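Local coordinates for putative calcium binding protein (Streptomyces coelicolor, PDB 3AKB), which binds calcium ions through EF-hand helix-loop-helix motifs and probably takes part in prokaryotic calcium-mediated regulation, at residues A[90-101]-A[151-162]. The protein carries 2 engineered substitutions. Numbering follows the deposited sequence.
Sequences DRFAEMARPFLH and ETEIVPAFARYF. Engineered in segment 90-101: Met-95 (natural residue Ile). With CA (calcium ion), chain I.
Val-155 and Phe-158 are the two knobs with which the outgoing helix of the last EF-hand, 151-161, fits into segment 90-101, itself part of helix 89-107. The segment axes come within 8.5 Å and cross at 130°, a knobs-into-holes contact between steeply crossed helices. Phe-158 fills the hollow bounded by Phe-92, Ala-93, Ala-96 and Leu-100. Its CG stands anti to the backbone N (chi1 178°), which sends the ring across helix 89-107. Ala-96 CB lies over one ring face, 3.9 Å from the Phe-158 centroid, a CH-pi contact; Phe-162 CD2, just past the end of helix 151-161, covers the opposite face. The Phe-92 and Phe-158 planes are near parallel but slid apart, so the rings barely overlap, with centroids 5.7 Å from each other. The backbones come nearest at Ala-93 and Ala-159, whose CA atoms are 5.0 Å apart and whose CB methyls touch. Val-155 fills the second hollow, among Ala-93, Glu-94, Arg-97 and Leu-100, its CG2 3.9 Å from Leu-100 CD1, while Ile-154 CD1 slides alongside Leu-100 CB. Leu-56 of helix 44-64 touches Phe-92 and Ala-96. Glu-153, next to Ile-154 in the chain, binds the calcium ion through both carboxylate oxygens, completing a site with Asp-142, Asp-144, Asp-146 and Lys-148. Arg-97 roofs the Val-155 hollow, Val-155 CG1 lying under one guanidinium face. Glu-94 grips that group side-on at NE and NH2, fixing its rotation, while Arg-97 NH1, 2.9 Å from Glu-151 OE2, meets this oxygen on its anti side at an N-H...O angle of 156°.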
ATOM      1  N   ASP A  90      -2.776 -12.863  -5.188  1.00 18.06           N
ATOM      2  CA  ASP A  90      -3.067 -12.177  -6.453  1.00 17.42           C
ATOM      3  C   ASP A  90      -4.444 -11.522  -6.431  1.00 16.68           C
ATOM      4  O   ASP A  90      -4.617 -10.416  -6.939  1.00 15.46           O
ATOM      5  CB  ASP A  90      -2.998 -13.155  -7.635  1.00 17.93           C
ATOM      6  CG  ASP A  90      -1.584 -13.403  -8.121  1.00 21.44           C
ATOM      7  OD1 ASP A  90      -0.619 -13.139  -7.366  1.00 24.73           O
ATOM      8  OD2 ASP A  90      -1.459 -13.877  -9.279  1.00 25.29           O
ATOM      9  N   ARG A  91      -5.428 -12.217  -5.867  1.00 16.27           N
ATOM     10  CA  ARG A  91      -6.771 -11.650  -5.751  1.00 16.47           C
ATOM     11  C   ARG A  91      -6.754 -10.405  -4.851  1.00 16.06           C
ATOM     12  O   ARG A  91      -7.379  -9.383  -5.163  1.00 15.70           O
ATOM     13  CB  ARG A  91      -7.759 -12.700  -5.234  1.00 17.71           C
ATOM     14  CG  ARG A  91      -8.427 -13.532  -6.338  1.00 19.98           C
ATOM     15  CD  ARG A  91      -9.843 -13.907  -5.913  1.00 24.64           C
ATOM     16  NE  ARG A  91      -9.843 -15.181  -5.226  1.00 26.35           N
ATOM     17  CZ  ARG A  91     -10.854 -15.683  -4.524  1.00 24.43           C
ATOM     18  NH1 ARG A  91     -12.001 -15.025  -4.378  1.00 20.12           N
ATOM     19  NH2 ARG A  91     -10.698 -16.863  -3.950  1.00 24.99           N
ATOM     20  N   PHE A  92      -6.020 -10.480  -3.745  1.00 14.98           N
ATOM     21  CA  PHE A  92      -5.915  -9.308  -2.882  1.00 13.93           C
ATOM     22  C   PHE A  92      -5.220  -8.154  -3.608  1.00 13.72           C
ATOM     23  O   PHE A  92      -5.692  -7.020  -3.565  1.00 12.64           O
ATOM     24  CB  PHE A  92      -5.200  -9.615  -1.573  1.00 13.61           C
ATOM     25  CG  PHE A  92      -5.119  -8.421  -0.644  1.00 14.09           C
ATOM     26  CD1 PHE A  92      -6.269  -7.867  -0.098  1.00 15.60           C
ATOM     27  CD2 PHE A  92      -3.899  -7.871  -0.318  1.00 13.61           C
ATOM     28  CE1 PHE A  92      -6.189  -6.772   0.773  1.00 13.89           C
ATOM     29  CE2 PHE A  92      -3.812  -6.765   0.567  1.00 13.33           C
ATOM     30  CZ  PHE A  92      -4.970  -6.213   1.092  1.00 14.41           C
ATOM     31  N   ALA A  93      -4.115  -8.456  -4.300  1.00 13.21           N
ATOM     32  CA  ALA A  93      -3.398  -7.437  -5.080  1.00 13.19           C
ATOM     33  C   ALA A  93      -4.286  -6.787  -6.131  1.00 13.16           C
ATOM     34  O   ALA A  93      -4.152  -5.582  -6.383  1.00 13.28           O
ATOM     35  CB  ALA A  93      -2.158  -8.026  -5.722  1.00 12.68           C
ATOM     36  N   GLU A  94      -5.190  -7.560  -6.744  1.00 13.13           N
ATOM     37  CA  GLU A  94      -6.172  -6.971  -7.635  1.00 13.10           C
ATOM     38  C   GLU A  94      -7.107  -5.981  -6.948  1.00 12.88           C
ATOM     39  O   GLU A  94      -7.507  -4.990  -7.570  1.00 12.87           O
ATOM     40  CB  GLU A  94      -6.978  -8.029  -8.407  1.00 13.73           C
ATOM     41  CG  GLU A  94      -6.168  -8.800  -9.438  1.00 14.51           C
ATOM     42  CD  GLU A  94      -5.455  -7.908 -10.467  1.00 15.28           C
ATOM     43  OE1 GLU A  94      -6.071  -6.932 -10.951  1.00 15.42           O
ATOM     44  OE2 GLU A  94      -4.268  -8.182 -10.766  1.00 19.19           O
ATOM     45  N   MET A  95      -7.465  -6.232  -5.688  1.00 12.27           N
ATOM     46  CA  MET A  95      -8.306  -5.272  -4.937  1.00 12.31           C
ATOM     47  C   MET A  95      -7.534  -3.972  -4.685  1.00 11.41           C
ATOM     48  O   MET A  95      -8.139  -2.901  -4.554  1.00 11.57           O
ATOM     49  CB  MET A  95      -8.809  -5.883  -3.621  1.00 13.80           C
ATOM     50  CG  MET A  95      -9.707  -7.097  -3.833  1.00 15.97           C
ATOM     51  SD  MET A  95     -11.421  -6.656  -4.206  1.00 15.80           S
ATOM     52  CE  MET A  95     -12.151  -6.144  -2.651  1.00 17.67           C
ATOM     53  N   ALA A  96      -6.205  -4.079  -4.666  1.00 10.48           N
ATOM     54  CA  ALA A  96      -5.313  -2.900  -4.520  1.00  9.66           C
ATOM     55  C   ALA A  96      -4.969  -2.182  -5.814  1.00 10.12           C
ATOM     56  O   ALA A  96      -4.372  -1.085  -5.774  1.00  9.55           O
ATOM     57  CB  ALA A  96      -4.018  -3.282  -3.828  1.00 10.60           C
ATOM     58  N   ARG A  97      -5.275  -2.793  -6.954  1.00  9.82           N
ATOM     59  CA  ARG A  97      -4.833  -2.231  -8.212  1.00 10.42           C
ATOM     60  C   ARG A  97      -5.349  -0.788  -8.431  1.00 10.03           C
ATOM     61  O   ARG A  97      -4.588   0.050  -8.875  1.00 10.54           O
ATOM     62  CB  ARG A  97      -5.234  -3.126  -9.401  1.00  9.66           C
ATOM     63  CG  ARG A  97      -4.527  -2.717 -10.669  1.00 11.94           C
ATOM     64  CD  ARG A  97      -4.931  -3.569 -11.869  1.00 10.08           C
ATOM     65  NE  ARG A  97      -4.284  -4.879 -11.813  1.00 11.52           N
ATOM     66  CZ  ARG A  97      -3.087  -5.161 -12.302  1.00 11.46           C
ATOM     67  NH1 ARG A  97      -2.345  -4.229 -12.868  1.00 13.59           N
ATOM     68  NH2 ARG A  97      -2.628  -6.396 -12.213  1.00 14.07           N
ATOM     69  N   PRO A  98      -6.629  -0.488  -8.121  1.00  9.36           N
ATOM     70  CA  PRO A  98      -7.042   0.925  -8.306  1.00  9.28           C
ATOM     71  C   PRO A  98      -6.215   1.906  -7.478  1.00  8.93           C
ATOM     72  O   PRO A  98      -5.812   2.968  -7.998  1.00  9.13           O
ATOM     73  CB  PRO A  98      -8.514   0.917  -7.864  1.00  9.72           C
ATOM     74  CG  PRO A  98      -8.922  -0.527  -8.205  1.00  8.84           C
ATOM     75  CD  PRO A  98      -7.770  -1.350  -7.756  1.00  9.60           C
ATOM     76  N   PHE A  99      -5.926   1.544  -6.227  1.00  9.05           N
ATOM     77  CA  PHE A  99      -5.048   2.374  -5.398  1.00  8.49           C
ATOM     78  C   PHE A  99      -3.656   2.507  -6.022  1.00  8.43           C
ATOM     79  O   PHE A  99      -3.107   3.605  -6.134  1.00  7.80           O
ATOM     80  CB  PHE A  99      -4.912   1.800  -3.983  1.00  9.08           C
ATOM     81  CG  PHE A  99      -3.935   2.561  -3.112  1.00  9.82           C
ATOM     82  CD1 PHE A  99      -4.265   3.821  -2.617  1.00  9.88           C
ATOM     83  CD2 PHE A  99      -2.689   2.015  -2.798  1.00 10.89           C
ATOM     84  CE1 PHE A  99      -3.361   4.533  -1.811  1.00 11.40           C
ATOM     85  CE2 PHE A  99      -1.791   2.721  -1.987  1.00 12.82           C
ATOM     86  CZ  PHE A  99      -2.132   3.968  -1.497  1.00 11.43           C
ATOM     87  N   LEU A 100      -3.072   1.381  -6.408  1.00  7.45           N
ATOM     88  CA  LEU A 100      -1.712   1.407  -6.953  1.00  8.20           C
ATOM     89  C   LEU A 100      -1.634   2.165  -8.286  1.00  7.10           C
ATOM     90  O   LEU A 100      -0.693   2.916  -8.533  1.00  7.50           O
ATOM     91  CB  LEU A 100      -1.158  -0.017  -7.067  1.00  8.09           C
ATOM     92  CG  LEU A 100      -1.023  -0.777  -5.734  1.00  9.42           C
ATOM     93  CD1 LEU A 100      -0.707  -2.257  -6.006  1.00 11.13           C
ATOM     94  CD2 LEU A 100       0.045  -0.169  -4.843  1.00 11.49           C
ATOM     95  N   HIS A 101      -2.653   2.007  -9.123  1.00  7.68           N
ATOM     96  CA  HIS A 101      -2.713   2.766 -10.369  1.00  8.52           C
ATOM     97  C   HIS A 101      -2.787   4.266 -10.108  1.00  8.16           C
ATOM     98  O   HIS A 101      -2.088   5.078 -10.738  1.00  9.33           O
ATOM     99  CB  HIS A 101      -3.926   2.320 -11.171  1.00  9.71           C
ATOM    100  CG  HIS A 101      -3.980   2.888 -12.556  1.00 10.30           C
ATOM    101  ND1 HIS A 101      -4.708   4.008 -12.911  1.00 12.14           N
ATOM    102  CD2 HIS A 101      -3.371   2.467 -13.689  1.00 11.76           C
ATOM    103  CE1 HIS A 101      -4.532   4.247 -14.200  1.00  7.56           C
ATOM    104  NE2 HIS A 101      -3.737   3.321 -14.696  1.00 15.69           N
ATOM    105  N   GLU A 151       3.430  -0.235 -13.138  1.00  9.94           N
ATOM    106  CA  GLU A 151       2.367  -1.028 -12.529  1.00 11.25           C
ATOM    107  C   GLU A 151       2.677  -2.522 -12.571  1.00 10.84           C
ATOM    108  O   GLU A 151       2.337  -3.246 -11.631  1.00 11.79           O
ATOM    109  CB  GLU A 151       1.037  -0.744 -13.234  1.00 10.67           C
ATOM    110  CG  GLU A 151      -0.216  -1.369 -12.551  1.00 11.08           C
ATOM    111  CD  GLU A 151      -1.500  -0.713 -13.014  1.00 12.22           C
ATOM    112  OE1 GLU A 151      -1.455   0.456 -13.411  1.00 13.57           O
ATOM    113  OE2 GLU A 151      -2.549  -1.370 -12.995  1.00 14.71           O
ATOM    114  N   THR A 152       3.315  -2.989 -13.651  1.00 11.51           N
ATOM    115  CA  THR A 152       3.624  -4.423 -13.781  1.00 12.36           C
ATOM    116  C   THR A 152       4.724  -4.845 -12.811  1.00 12.25           C
ATOM    117  O   THR A 152       4.925  -6.047 -12.560  1.00 13.20           O
ATOM    118  CB  THR A 152       3.970  -4.823 -15.233  1.00 12.89           C
ATOM    119  OG1 THR A 152       5.116  -4.088 -15.658  1.00 15.97           O
ATOM    120  CG2 THR A 152       2.802  -4.526 -16.160  1.00 14.33           C
ATOM    121  N   GLU A 153       5.429  -3.866 -12.251  1.00 11.76           N
ATOM    122  CA  GLU A 153       6.417  -4.132 -11.196  1.00 12.13           C
ATOM    123  C   GLU A 153       5.772  -4.063  -9.814  1.00 12.92           C
ATOM    124  O   GLU A 153       5.964  -4.969  -8.995  1.00 14.67           O
ATOM    125  CB  GLU A 153       7.635  -3.195 -11.323  1.00 11.24           C
ATOM    126  CG  GLU A 153       8.504  -3.543 -12.574  1.00 10.99           C
ATOM    127  CD  GLU A 153       9.527  -2.496 -12.981  1.00 12.90           C
ATOM    128  OE1 GLU A 153       9.288  -1.296 -12.765  1.00 13.31           O
ATOM    129  OE2 GLU A 153      10.597  -2.849 -13.561  1.00 13.50           O
ATOM    130  N   ILE A 154       4.977  -3.022  -9.549  1.00 12.13           N
ATOM    131  CA  ILE A 154       4.439  -2.858  -8.199  1.00 12.86           C
ATOM    132  C   ILE A 154       3.295  -3.796  -7.822  1.00 11.90           C
ATOM    133  O   ILE A 154       3.181  -4.164  -6.657  1.00 11.78           O
ATOM    134  CB  ILE A 154       4.110  -1.385  -7.844  1.00 12.79           C
ATOM    135  CG1 ILE A 154       2.910  -0.830  -8.623  1.00 12.67           C
ATOM    136  CG2 ILE A 154       5.319  -0.491  -8.063  1.00 14.46           C
ATOM    137  CD1 ILE A 154       2.474   0.551  -8.107  1.00 14.09           C
ATOM    138  N   VAL A 155       2.442  -4.177  -8.768  1.00 11.59           N
ATOM    139  CA  VAL A 155       1.318  -5.010  -8.361  1.00 12.04           C
ATOM    140  C   VAL A 155       1.766  -6.396  -7.870  1.00 12.51           C
ATOM    141  O   VAL A 155       1.388  -6.797  -6.774  1.00 11.83           O
ATOM    142  CB  VAL A 155       0.162  -5.039  -9.402  1.00 12.06           C
ATOM    143  CG1 VAL A 155      -0.975  -5.946  -8.941  1.00 13.25           C
ATOM    144  CG2 VAL A 155      -0.368  -3.620  -9.615  1.00 12.14           C
ATOM    145  N   PRO A 156       2.621  -7.114  -8.643  1.00 13.08           N
ATOM    146  CA  PRO A 156       3.121  -8.386  -8.082  1.00 13.57           C
ATOM    147  C   PRO A 156       4.019  -8.219  -6.842  1.00 13.04           C
ATOM    148  O   PRO A 156       4.019  -9.080  -5.961  1.00 13.90           O
ATOM    149  CB  PRO A 156       3.916  -9.000  -9.241  1.00 14.29           C
ATOM    150  CG  PRO A 156       4.234  -7.895 -10.123  1.00 15.26           C
ATOM    151  CD  PRO A 156       3.116  -6.894 -10.014  1.00 13.56           C
ATOM    152  N   ALA A 157       4.763  -7.114  -6.742  1.00 12.24           N
ATOM    153  CA  ALA A 157       5.552  -6.872  -5.505  1.00 13.06           C
ATOM    154  C   ALA A 157       4.630  -6.700  -4.290  1.00 13.51           C
ATOM    155  O   ALA A 157       4.933  -7.167  -3.193  1.00 13.76           O
ATOM    156  CB  ALA A 157       6.437  -5.664  -5.653  1.00 13.46           C
ATOM    157  N   PHE A 158       3.503  -6.029  -4.500  1.00 12.38           N
ATOM    158  CA  PHE A 158       2.528  -5.828  -3.444  1.00 12.03           C
ATOM    159  C   PHE A 158       1.963  -7.201  -3.038  1.00 12.52           C
ATOM    160  O   PHE A 158       1.916  -7.516  -1.845  1.00 12.12           O
ATOM    161  CB  PHE A 158       1.444  -4.868  -3.951  1.00 11.67           C
ATOM    162  CG  PHE A 158       0.328  -4.609  -2.968  1.00 12.19           C
ATOM    163  CD1 PHE A 158       0.315  -3.436  -2.220  1.00 12.42           C
ATOM    164  CD2 PHE A 158      -0.735  -5.517  -2.832  1.00 13.02           C
ATOM    165  CE1 PHE A 158      -0.708  -3.195  -1.301  1.00 11.49           C
ATOM    166  CE2 PHE A 158      -1.774  -5.273  -1.930  1.00 14.13           C
ATOM    167  CZ  PHE A 158      -1.761  -4.109  -1.176  1.00 10.89           C
ATOM    168  N   ALA A 159       1.600  -8.016  -4.034  1.00 12.88           N
ATOM    169  CA  ALA A 159       1.088  -9.378  -3.815  1.00 13.96           C
ATOM    170  C   ALA A 159       2.084 -10.221  -3.005  1.00 13.96           C
ATOM    171  O   ALA A 159       1.701 -10.936  -2.066  1.00 14.48           O
ATOM    172  CB  ALA A 159       0.790 -10.057  -5.142  1.00 14.12           C
ATOM    173  N   ARG A 160       3.364 -10.136  -3.368  1.00 14.95           N
ATOM    174  CA  ARG A 160       4.424 -10.864  -2.677  1.00 16.09           C
ATOM    175  C   ARG A 160       4.653 -10.358  -1.249  1.00 15.08           C
ATOM    176  O   ARG A 160       4.795 -11.156  -0.307  1.00 15.21           O
ATOM    177  CB  ARG A 160       5.741 -10.780  -3.460  1.00 16.64           C
ATOM    178  CG  ARG A 160       5.822 -11.654  -4.706  1.00 18.44           C
ATOM    179  CD  ARG A 160       7.145 -11.442  -5.454  1.00 20.26           C
ATOM    180  NE  ARG A 160       7.276 -10.067  -5.949  1.00 26.19           N
ATOM    181  CZ  ARG A 160       8.101  -9.692  -6.928  1.00 27.47           C
ATOM    182  NH1 ARG A 160       8.900 -10.582  -7.511  1.00 28.45           N
ATOM    183  NH2 ARG A 160       8.145  -8.429  -7.317  1.00 28.40           N
ATOM    184  N   TYR A 161       4.720  -9.036  -1.074  1.00 13.83           N
ATOM    185  CA  TYR A 161       4.960  -8.478   0.260  1.00 14.00           C
ATOM    186  C   TYR A 161       3.877  -8.918   1.257  1.00 14.07           C
ATOM    187  O   TYR A 161       4.201  -9.214   2.415  1.00 15.00           O
ATOM    188  CB  TYR A 161       5.066  -6.945   0.231  1.00 14.58           C
ATOM    189  CG  TYR A 161       5.225  -6.334   1.602  1.00 13.85           C
ATOM    190  CD1 TYR A 161       6.416  -6.441   2.309  1.00 16.50           C
ATOM    191  CD2 TYR A 161       4.161  -5.668   2.206  1.00 13.99           C
ATOM    192  CE1 TYR A 161       6.541  -5.884   3.592  1.00 13.15           C
ATOM    193  CE2 TYR A 161       4.289  -5.094   3.485  1.00 14.16           C
ATOM    194  CZ  TYR A 161       5.466  -5.223   4.162  1.00 15.50           C
ATOM    195  OH  TYR A 161       5.581  -4.665   5.418  1.00 17.56           O
ATOM    196  N   PHE A 162       2.618  -8.983   0.813  1.00 14.22           N
ATOM    197  CA  PHE A 162       1.524  -9.402   1.714  1.00 13.79           C
ATOM    198  C   PHE A 162       1.284 -10.939   1.766  1.00 14.86           C
ATOM    199  O   PHE A 162       0.295 -11.434   2.356  1.00 15.35           O
ATOM    200  CB  PHE A 162       0.258  -8.555   1.485  1.00 13.53           C
ATOM    201  CG  PHE A 162       0.406  -7.123   1.970  1.00 12.78           C
ATOM    202  CD1 PHE A 162       0.514  -6.858   3.330  1.00 13.14           C
ATOM    203  CD2 PHE A 162       0.524  -6.059   1.073  1.00 12.31           C
ATOM    204  CE1 PHE A 162       0.685  -5.546   3.806  1.00 14.59           C
ATOM    205  CE2 PHE A 162       0.679  -4.747   1.538  1.00 12.39           C
ATOM    206  CZ  PHE A 162       0.772  -4.493   2.904  1.00 14.11           C
TER
HETATM  207 CA    CA I 175      11.393  -0.685 -14.349  1.00 12.22          CA
HETATM  208  O   HOH W   1       9.896  -0.572 -16.039  1.00 14.79           O